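Local coordinates for putative Lipoprotein (Shewanella oneidensis, PDB 3U24), which is of unknown function but binds zinc and calcium ions and may be related to zinc-dependent metallopeptidases, at residues I327-I331 with N406-I411. Numbering follows the deposited sequence.
With ZN (zinc ion), chain F.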
# COMPACT_ATOMS: atom_id res chain seq x y z
N ILE A 327 -2.99 -11.05 -21.30
CA ILE A 327 -3.62 -9.76 -21.24
C ILE A 327 -4.63 -9.55 -22.39
O ILE A 327 -5.78 -9.15 -22.12
CB ILE A 327 -2.57 -8.64 -21.07
CG1 ILE A 327 -1.98 -8.76 -19.67
CG2 ILE A 327 -3.23 -7.26 -21.20
CD1 ILE A 327 -0.77 -7.90 -19.43
N PRO A 328 -4.24 -9.85 -23.66
CA PRO A 328 -5.23 -9.73 -24.72
C PRO A 328 -6.39 -10.70 -24.59
O PRO A 328 -7.45 -10.43 -25.12
CB PRO A 328 -4.44 -9.98 -26.03
CG PRO A 328 -2.98 -9.89 -25.67
CD PRO A 328 -2.87 -9.63 -24.16
N GLU A 329 -6.19 -11.82 -23.91
CA GLU A 329 -7.30 -12.75 -23.66
C GLU A 329 -8.32 -12.14 -22.67
O GLU A 329 -9.52 -12.32 -22.80
CB GLU A 329 -6.81 -14.11 -23.16
CG GLU A 329 -6.16 -14.99 -24.25
CD GLU A 329 -5.46 -16.26 -23.70
OE1 GLU A 329 -5.23 -16.40 -22.46
OE2 GLU A 329 -5.11 -17.14 -24.54
N LEU A 330 -7.83 -11.44 -21.67
CA LEU A 330 -8.70 -10.77 -20.71
C LEU A 330 -9.43 -9.61 -21.39
O LEU A 330 -10.63 -9.41 -21.13
CB LEU A 330 -7.89 -10.26 -19.48
CG LEU A 330 -7.19 -11.36 -18.62
CD1 LEU A 330 -6.29 -10.73 -17.59
CD2 LEU A 330 -8.21 -12.28 -17.95
N ILE A 331 -8.72 -8.85 -22.25
CA ILE A 331 -9.31 -7.77 -23.02
C ILE A 331 -10.48 -8.31 -23.84
O ILE A 331 -11.58 -7.74 -23.81
CB ILE A 331 -8.29 -7.05 -23.93
CG1 ILE A 331 -7.24 -6.29 -23.08
CG2 ILE A 331 -8.98 -6.07 -24.94
CD1 ILE A 331 -6.09 -5.73 -23.92
N ASN A 406 -3.40 -11.45 -13.06
CA ASN A 406 -3.47 -10.57 -14.22
C ASN A 406 -4.82 -9.81 -14.28
O ASN A 406 -4.86 -8.68 -14.76
CB ASN A 406 -3.19 -11.35 -15.51
CG ASN A 406 -1.72 -11.77 -15.64
OD1 ASN A 406 -0.81 -11.07 -15.15
ND2 ASN A 406 -1.48 -12.94 -16.31
N ILE A 407 -5.90 -10.40 -13.76
CA ILE A 407 -7.14 -9.69 -13.59
C ILE A 407 -6.95 -8.56 -12.59
O ILE A 407 -7.33 -7.40 -12.88
CB ILE A 407 -8.27 -10.65 -13.17
CG1 ILE A 407 -8.62 -11.59 -14.37
CG2 ILE A 407 -9.47 -9.89 -12.65
CD1 ILE A 407 -9.61 -12.70 -14.05
N HIS A 408 -6.38 -8.89 -11.43
CA HIS A 408 -6.19 -7.96 -10.33
C HIS A 408 -5.32 -6.81 -10.77
O HIS A 408 -5.63 -5.65 -10.51
CB HIS A 408 -5.55 -8.66 -9.12
CG HIS A 408 -5.23 -7.76 -7.93
ND1 HIS A 408 -5.92 -7.81 -6.78
CD2 HIS A 408 -4.25 -6.76 -7.75
CE1 HIS A 408 -5.41 -6.87 -5.89
NE2 HIS A 408 -4.41 -6.24 -6.47
N GLU A 409 -4.22 -7.12 -11.41
CA GLU A 409 -3.20 -6.11 -11.72
C GLU A 409 -3.45 -5.33 -12.99
O GLU A 409 -3.14 -4.16 -13.07
CB GLU A 409 -1.80 -6.77 -11.82
CG GLU A 409 -1.29 -7.28 -10.50
CD GLU A 409 -1.02 -6.16 -9.53
OE1 GLU A 409 -0.80 -5.03 -10.02
OE2 GLU A 409 -1.02 -6.39 -8.30
N ALA A 410 -4.07 -5.96 -13.97
CA ALA A 410 -4.14 -5.39 -15.30
C ALA A 410 -5.58 -5.17 -15.77
O ALA A 410 -6.05 -4.03 -15.83
CB ALA A 410 -3.36 -6.26 -16.30
N ILE A 411 -6.29 -6.22 -16.11
CA ILE A 411 -7.57 -6.02 -16.77
C ILE A 411 -8.65 -6.90 -16.21
O ILE A 411 -8.50 -8.10 -16.24
CB ILE A 411 -7.38 -6.22 -18.30
CG1 ILE A 411 -6.98 -4.86 -18.89
CG2 ILE A 411 -8.67 -6.77 -18.93
CD1 ILE A 411 -5.99 -4.89 -20.02
ZN ZN F . -3.59 -4.69 -5.77
O HOH W 1 -1.53 -5.19 -6.00
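Ile411, inside the zinc-binding HEAIPGH motif, which resembles an expanded HExxH motif of metallopeptidases, and Ile407, just before it, pack against Leu330 on helix 319-337. Leu330 lies between Ile407 and Ile411 and touches both. With CG set beside the backbone N (chi1 -63°), its methyl fork reaches the last turn of helix 401-409: CD2 of Leu330 meets CG1 of Ile407 at 3.7 Å, the two side chains crossing at about a right angle, while CD1 of Leu330 lies 3.8 Å from CB of Asn406. Lower on the same side chain, CB of Leu330 rests 3.6 Å from CG2 of Ile411. A branched leucine can thus fill both the end of the helix and the start of the loop after it.

Ile411 uses its two branches differently. While its CG2 meets Leu330, CD1 of Ile411 touches CG2 of Ile327 at 3.8 Å and CG1 of Ile331 at 3.6 Å, residues one helical turn apart. Asn406 O accepts bonds from both Ala410 N and Ile411 N, which helps to fix the chain where it leaves the helix.

The polar face of the motif looks away from this apolar layer. His408 binds zinc through NE2 at 1.9 Å, and OE2 of Glu409 takes a 2.6 Å hydrogen bond from the water on the metal, much as the glutamate of the HExxH motif does in zinc metallopeptidases, to which the family is probably related; His414 and Glu439 are further ligands, and Glu446 bonds to His408 ND1. Asn406, polar but buried, is satisfied at both ends of its amide: OD1 pairs with Tyr377 OH and ND2 with Gln326 OE1. Helix 435-451 packs on Leu330 and Ile407 through Met449, and strand 376-379 brings Tyr377 against Ile327 and Ala410.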